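Side-chain contacts in alginate lyase (Aplysia kurodai, PDB 5GMT), which probably cleaves alginate as a polysaccharide lyase of family 14, with a specificity for polymannuronate: residues 154-157 against 158-161; 176-179 against 180-183; 200-204 against 205-209. All blocks are in the same frame, centred on the assembly; numbering follows the deposited sequence.

Interaction 1: residues 154-157 against 158-161; sequences YIPT and NQES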
loop_
_atom_site.group_PDB
_atom_site.type_symbol
_atom_site.label_atom_id
_atom_site.label_comp_id
_atom_site.label_asym_id
_atom_site.label_seq_id
_atom_site.Cartn_x
_atom_site.Cartn_y
_atom_site.Cartn_z
ATOM N N TYR A 154 0.549 8.282 -5.734
ATOM C CA TYR A 154 1.488 8.997 -6.589
ATOM C C TYR A 154 1.109 8.684 -8.029
ATOM O O TYR A 154 1.316 7.574 -8.507
ATOM C CB TYR A 154 2.934 8.582 -6.296
ATOM C CG TYR A 154 3.529 9.278 -5.100
ATOM C CD1 TYR A 154 3.011 9.075 -3.822
ATOM C CD2 TYR A 154 4.607 10.141 -5.244
ATOM C CE1 TYR A 154 3.545 9.720 -2.721
ATOM C CE2 TYR A 154 5.154 10.791 -4.142
ATOM C CZ TYR A 154 4.625 10.573 -2.891
ATOM O OH TYR A 154 5.156 11.215 -1.791
ATOM N N ILE A 155 0.523 9.660 -8.714
ATOM C CA ILE A 155 0.036 9.463 -10.070
ATOM C C ILE A 155 0.432 10.692 -10.896
ATOM O O ILE A 155 0.801 11.710 -10.334
ATOM C CB ILE A 155 -1.500 9.246 -10.081
ATOM C CG1 ILE A 155 -2.179 10.291 -9.201
ATOM C CG2 ILE A 155 -1.834 7.859 -9.565
ATOM C CD1 ILE A 155 -3.726 10.145 -9.115
ATOM N N PRO A 156 0.397 10.585 -12.232
ATOM C CA PRO A 156 0.810 11.712 -13.086
ATOM C C PRO A 156 0.076 13.028 -12.791
ATOM O O PRO A 156 -1.059 13.041 -12.321
ATOM C CB PRO A 156 0.482 11.212 -14.495
ATOM C CG PRO A 156 0.663 9.730 -14.399
ATOM C CD PRO A 156 0.183 9.350 -13.008
ATOM N N THR A 157 0.731 14.148 -13.074
ATOM C CA THR A 157 0.114 15.432 -12.776
ATOM C C THR A 157 -1.069 15.751 -13.692
ATOM O O THR A 157 -1.912 16.565 -13.345
ATOM C CB THR A 157 1.144 16.583 -12.865
ATOM O OG1 THR A 157 1.650 16.673 -14.197
ATOM C CG2 THR A 157 2.306 16.322 -11.916
ATOM N N ASN A 158 -1.148 15.108 -14.854
ATOM C CA ASN A 158 -2.227 15.439 -15.785
ATOM C C ASN A 158 -3.490 14.597 -15.540
ATOM O O ASN A 158 -3.854 13.731 -16.330
ATOM C CB ASN A 158 -1.756 15.306 -17.244
ATOM C CG ASN A 158 -1.288 13.913 -17.600
ATOM O OD1 ASN A 158 -0.642 13.237 -16.806
ATOM N ND2 ASN A 158 -1.604 13.476 -18.822
ATOM N N GLN A 159 -4.172 14.881 -14.441
ATOM C CA GLN A 159 -5.424 14.205 -14.147
ATOM C C GLN A 159 -6.565 14.924 -14.856
ATOM O O GLN A 159 -6.352 15.951 -15.497
ATOM C CB GLN A 159 -5.662 14.158 -12.635
ATOM C CG GLN A 159 -4.602 13.377 -11.888
ATOM C CD GLN A 159 -4.554 11.909 -12.302
ATOM O OE1 GLN A 159 -5.590 11.254 -12.453
ATOM N NE2 GLN A 159 -3.354 11.391 -12.491
ATOM N N GLU A 160 -7.775 14.389 -14.734
ATOM C CA GLU A 160 -8.944 14.967 -15.399
ATOM C C GLU A 160 -9.204 16.393 -14.936
ATOM O O GLU A 160 -8.773 16.786 -13.852
ATOM C CB GLU A 160 -10.179 14.108 -15.135
ATOM C CG GLU A 160 -10.527 14.005 -13.660
ATOM C CD GLU A 160 -11.907 13.428 -13.407
ATOM O OE1 GLU A 160 -12.618 13.088 -14.381
ATOM O OE2 GLU A 160 -12.279 13.320 -12.226
ATOM N N SER A 161 -9.900 17.176 -15.760
ATOM C CA SER A 161 -10.250 18.534 -15.354
ATOM C C SER A 161 -11.006 18.523 -14.023
ATOM O O SER A 161 -11.870 17.676 -13.795
ATOM C CB SER A 161 -11.086 19.229 -16.434
ATOM O OG SER A 161 -10.358 19.314 -17.642
#
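The flat amide of Gln159 is met on one face by the CD1 methyl of Ile155 and at its NE2 edge by the carbonyl oxygen of Pro156. Both contacts lie within the loop that leaves strand 149-154, where an inverse gamma turn centred on Asn158 reverses the chain. The methyl sits over the face: CD1 of Ile155 is 3.7 Å from CD of Gln159 and stands almost directly above it, well out of the amide plane. The edge contact is a hydrogen bond, with NE2 of Gln159 2.8 Å from O of Pro156. It is nearly straight, N-H...O 173°, and the acceptor lies only 4° out of the amide plane. A bend in the chain produces this placement: chi1 and chi2 of Gln159 are both -62°, which folds the amide back over the preceding residues. NE2 also donates to O of Arg230, so two carbonyls grip one amide nitrogen and fix the rotation of the group. The gamma turn itself closes through a weak bond from Gln159 N to Thr157 O, 3.0 Å long. That bond is strongly bent, whereas the NE2 bond is nearly straight, so the side-chain bond across the turn is the firmer of the two. At the centre of the turn, O of Asn158 accepts from NH1 of Arg230, tying the loop to the same arginine from a second position. The Asn158 amide turns to another loop, where ND2 bonds OD1 of Asn233. Its other end lies against the proline ring: OD1 of Asn158 is 3.3 Å from CB of Pro156.

Interaction 2: residues 176-179 against 180-183; sequences GQSL and GRGK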
loop_
_atom_site.group_PDB
_atom_site.type_symbol
_atom_site.label_atom_id
_atom_site.label_comp_id
_atom_site.label_asym_id
_atom_site.label_seq_id
_atom_site.Cartn_x
_atom_site.Cartn_y
_atom_site.Cartn_z
ATOM N N GLY A 176 1.872 12.558 -2.090
ATOM C CA GLY A 176 0.796 11.766 -2.655
ATOM C C GLY A 176 -0.558 12.449 -2.595
ATOM O O GLY A 176 -0.771 13.346 -1.775
ATOM N N GLN A 177 -1.466 12.036 -3.480
ATOM C CA GLN A 177 -2.843 12.512 -3.445
ATOM C C GLN A 177 -3.641 11.649 -2.476
ATOM O O GLN A 177 -3.516 10.427 -2.488
ATOM C CB GLN A 177 -3.470 12.467 -4.845
ATOM C CG GLN A 177 -2.558 12.985 -5.943
ATOM C CD GLN A 177 -2.116 14.409 -5.674
ATOM O OE1 GLN A 177 -2.944 15.281 -5.401
ATOM N NE2 GLN A 177 -0.814 14.641 -5.714
ATOM N N SER A 178 -4.440 12.273 -1.619
ATOM C CA SER A 178 -5.299 11.514 -0.711
ATOM C C SER A 178 -6.651 11.313 -1.365
ATOM O O SER A 178 -7.364 12.282 -1.629
ATOM C CB SER A 178 -5.460 12.229 0.635
ATOM O OG SER A 178 -4.221 12.273 1.314
ATOM N N LEU A 179 -6.989 10.055 -1.635
ATOM C CA LEU A 179 -8.276 9.722 -2.252
ATOM C C LEU A 179 -9.138 8.907 -1.301
ATOM O O LEU A 179 -8.707 7.872 -0.775
ATOM C CB LEU A 179 -8.063 8.947 -3.554
ATOM C CG LEU A 179 -7.548 9.860 -4.674
ATOM C CD1 LEU A 179 -6.272 9.282 -5.247
ATOM C CD2 LEU A 179 -8.587 10.018 -5.760
ATOM N N GLY A 180 -10.354 9.389 -1.077
ATOM C CA GLY A 180 -11.322 8.664 -0.284
ATOM C C GLY A 180 -11.062 8.665 1.209
ATOM O O GLY A 180 -11.516 7.762 1.902
ATOM N N ARG A 181 -10.341 9.662 1.709
ATOM C CA ARG A 181 -9.995 9.689 3.129
ATOM C C ARG A 181 -11.252 9.668 3.983
ATOM O O ARG A 181 -12.171 10.468 3.784
ATOM C CB ARG A 181 -9.139 10.909 3.473
ATOM C CG ARG A 181 -8.583 10.892 4.902
ATOM C CD ARG A 181 -7.913 12.218 5.260
ATOM N NE ARG A 181 -6.743 12.498 4.427
ATOM C CZ ARG A 181 -6.028 13.616 4.511
ATOM N NH1 ARG A 181 -6.375 14.557 5.384
ATOM N NH2 ARG A 181 -4.981 13.807 3.721
ATOM N N GLY A 182 -11.298 8.719 4.912
ATOM C CA GLY A 182 -12.413 8.605 5.836
ATOM C C GLY A 182 -13.552 7.732 5.356
ATOM O O GLY A 182 -14.490 7.467 6.116
ATOM N N LYS A 183 -13.489 7.286 4.102
ATOM C CA LYS A 183 -14.536 6.425 3.555
ATOM C C LYS A 183 -14.431 5.008 4.097
ATOM O O LYS A 183 -15.388 4.240 4.037
ATOM C CB LYS A 183 -14.485 6.423 2.030
ATOM C CG LYS A 183 -14.840 7.788 1.453
ATOM C CD LYS A 183 -15.445 7.678 0.071
ATOM C CE LYS A 183 -15.818 9.054 -0.474
ATOM N NZ LYS A 183 -16.809 9.763 0.389
HETATM O O HOH W 1 -9.432 12.159 0.397
#
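A type II beta turn, Gly180 to Lys183, follows directly on strand 177-179, and a side-chain bridge from Arg181 back to Ser178 ties the turn to the strand. NH2 of Arg181 donates to OG of Ser178 over 3.0 Å, with N-H...O at 160°. The hydroxyl lies at the edge of the guanidinium, 11° out of its plane, and CB of Ser178 follows at 3.5 Å from NH2. The arginine reaches it by an extended chain that bends only at chi3. Glu150, on the adjacent strand 149-154, completes the group: OE1 forms a salt bridge with NE of Arg181 and OE2 bonds Ser178 OG, so serine, arginine and carboxylate hold one another in a closed ring. This second grip is likely to fix the plane of the guanidinium. On the backbone side, water 1 bridges the two residues, accepting from Arg181 N at 3.0 Å and donating weakly to Ser178 O at 2.9 Å. The Leu179 side chain, pointing away from the turn, packs on Leu151 and Tyr224. Lys183 N closes the turn on Gly180 O at 3.0 Å, and Gly182, with phi at 90°, fills the third position, where glycine is the usual residue of a type II beta turn.

Interaction 3: residues 200-204 against 205-209; sequences INTVG and KTDGW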
loop_
_atom_site.group_PDB
_atom_site.type_symbol
_atom_site.label_atom_id
_atom_site.label_comp_id
_atom_site.label_asym_id
_atom_site.label_seq_id
_atom_site.Cartn_x
_atom_site.Cartn_y
_atom_site.Cartn_z
ATOM N N ILE A 200 -5.634 0.070 -14.552
ATOM C CA ILE A 200 -4.951 1.275 -14.984
ATOM C C ILE A 200 -5.650 1.808 -16.221
ATOM O O ILE A 200 -6.396 1.087 -16.885
ATOM C CB ILE A 200 -3.436 1.043 -15.247
ATOM C CG1 ILE A 200 -3.200 -0.002 -16.337
ATOM C CG2 ILE A 200 -2.726 0.632 -13.962
ATOM C CD1 ILE A 200 -1.693 -0.265 -16.558
ATOM N N ASN A 201 -5.440 3.085 -16.502
ATOM C CA ASN A 201 -6.147 3.755 -17.588
ATOM C C ASN A 201 -5.739 3.312 -18.981
ATOM O O ASN A 201 -4.614 2.861 -19.216
ATOM C CB ASN A 201 -5.942 5.263 -17.483
ATOM C CG ASN A 201 -4.476 5.653 -17.598
ATOM O OD1 ASN A 201 -3.677 5.350 -16.709
ATOM N ND2 ASN A 201 -4.114 6.335 -18.701
ATOM N N THR A 202 -6.676 3.453 -19.906
ATOM C CA THR A 202 -6.332 3.503 -21.322
ATOM C C THR A 202 -5.419 4.695 -21.530
ATOM O O THR A 202 -5.711 5.785 -21.039
ATOM C CB THR A 202 -7.577 3.666 -22.188
ATOM O OG1 THR A 202 -8.552 2.689 -21.794
ATOM C CG2 THR A 202 -7.230 3.494 -23.670
ATOM N N VAL A 203 -4.307 4.502 -22.231
ATOM C CA VAL A 203 -3.432 5.627 -22.517
ATOM C C VAL A 203 -4.229 6.644 -23.320
ATOM O O VAL A 203 -4.936 6.287 -24.259
ATOM C CB VAL A 203 -2.149 5.170 -23.257
ATOM C CG1 VAL A 203 -1.314 6.364 -23.700
ATOM C CG2 VAL A 203 -1.339 4.279 -22.343
ATOM N N GLY A 204 -4.168 7.902 -22.903
ATOM C CA GLY A 204 -4.916 8.961 -23.546
ATOM C C GLY A 204 -6.214 9.256 -22.828
ATOM O O GLY A 204 -6.913 10.205 -23.165
ATOM N N LYS A 205 -6.543 8.448 -21.823
ATOM C CA LYS A 205 -7.797 8.640 -21.105
ATOM C C LYS A 205 -7.628 8.673 -19.588
ATOM O O LYS A 205 -6.623 8.226 -19.046
ATOM C CB LYS A 205 -8.798 7.538 -21.467
ATOM C CG LYS A 205 -9.086 7.411 -22.951
ATOM C CD LYS A 205 -10.265 6.490 -23.197
ATOM C CE LYS A 205 -10.336 6.082 -24.658
ATOM N NZ LYS A 205 -10.185 7.274 -25.542
ATOM N N THR A 206 -8.642 9.182 -18.911
ATOM C CA THR A 206 -8.697 9.144 -17.453
ATOM C C THR A 206 -9.804 8.174 -17.030
ATOM O O THR A 206 -10.794 8.563 -16.384
ATOM C CB THR A 206 -8.928 10.554 -16.847
ATOM O OG1 THR A 206 -10.004 11.213 -17.530
ATOM C CG2 THR A 206 -7.659 11.406 -16.964
ATOM N N ASP A 207 -9.618 6.913 -17.407
ATOM C CA ASP A 207 -10.611 5.875 -17.182
ATOM C C ASP A 207 -10.088 4.760 -16.278
ATOM O O ASP A 207 -10.678 3.682 -16.190
ATOM C CB ASP A 207 -11.105 5.299 -18.523
ATOM C CG ASP A 207 -9.982 4.782 -19.403
ATOM O OD1 ASP A 207 -8.810 4.829 -18.986
ATOM O OD2 ASP A 207 -10.277 4.298 -20.515
ATOM N N GLY A 208 -8.973 5.012 -15.599
ATOM C CA GLY A 208 -8.471 4.020 -14.656
ATOM C C GLY A 208 -9.273 4.119 -13.369
ATOM O O GLY A 208 -9.968 5.117 -13.152
ATOM N N TRP A 209 -9.187 3.103 -12.511
ATOM C CA TRP A 209 -9.849 3.187 -11.216
ATOM C C TRP A 209 -9.215 2.312 -10.153
ATOM O O TRP A 209 -8.475 1.370 -10.452
ATOM C CB TRP A 209 -11.336 2.826 -11.351
ATOM C CG TRP A 209 -11.638 1.513 -12.036
ATOM C CD1 TRP A 209 -11.730 1.292 -13.382
ATOM C CD2 TRP A 209 -11.943 0.258 -11.404
ATOM N NE1 TRP A 209 -12.049 -0.025 -13.626
ATOM C CE2 TRP A 209 -12.191 -0.677 -12.427
ATOM C CE3 TRP A 209 -12.023 -0.163 -10.073
ATOM C CZ2 TRP A 209 -12.517 -2.010 -12.159
ATOM C CZ3 TRP A 209 -12.342 -1.491 -9.809
ATOM C CH2 TRP A 209 -12.583 -2.394 -10.845
HETATM O O HOH W 2 -7.120 6.898 -25.807
#
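Two first torsions bring Thr202 and Asp207 together, their side chains crossing at a slant: chi1 of Asp207 is 55°, placing CG between its own backbone N and carbonyl carbon, and chi1 of Thr202 is -50°, placing OG1 beside its backbone N. The threonine thus offers both donors to one carboxylate. Thr202 N donates to the syn lone pair of Asp207 OD1, 2.7 Å away, and OG1 donates to OD2 of Asp207, also at 2.7 Å, on the syn side and 15° out of the carboxylate plane. With an alanine in place of Asp207, Thr202 N and OG1 would probably be left without their acceptors and the hydroxyl set free to turn. The carbonyl of Thr202 holds the turn. Lys205 N donates to Thr202 O at 2.9 Å, closing a type II turn, while ND2 of Asn201 comes to the same oxygen, also at 2.9 Å, from the opposite face of its plane. ND2 adds a weak bond to Lys205 O, whereas OD1 of Asn201 accepts from Met231 N outside the loop. Lys205 runs alongside Thr202, CD 4.0 Å from CB of Thr202, and water 2 links its NZ to Val203 O. At the base the chains are close, with CA of Asn201 3.8 Å from CA of Gly208; a CB on Gly208 would clash with Asn201 N. Since strands 191-199 and 208-216 pair antiparallel, the arrangement is the connecting loop of a beta hairpin, with a type II turn at its tip and glycine, Gly204, in the turn's third position.

How the interactions relate
Along the chain the three contacts follow one another in series, all within the polysaccharide lyase 14 region, a family of the concanavalin clan. Interactions 1 and 2 belong to one antiparallel sheet: the loop of 154-161 leaves strand 149-154, while interaction 2 comprises the neighbouring strand 177-179 and the turn after it. Their centres are about 15 Å apart, yet Tyr154 CE1 comes within 3.4 Å of Gly176 N. Interaction 3 joins two strands of the other sheet. Its centre lies about 11 Å from that of interaction 1, and Thr206 CG2 packs 3.7 Å from Glu160 N. Interactions 2 and 3, about 19 Å apart between centres, do not touch, whereas the 154-161 loop packs against both.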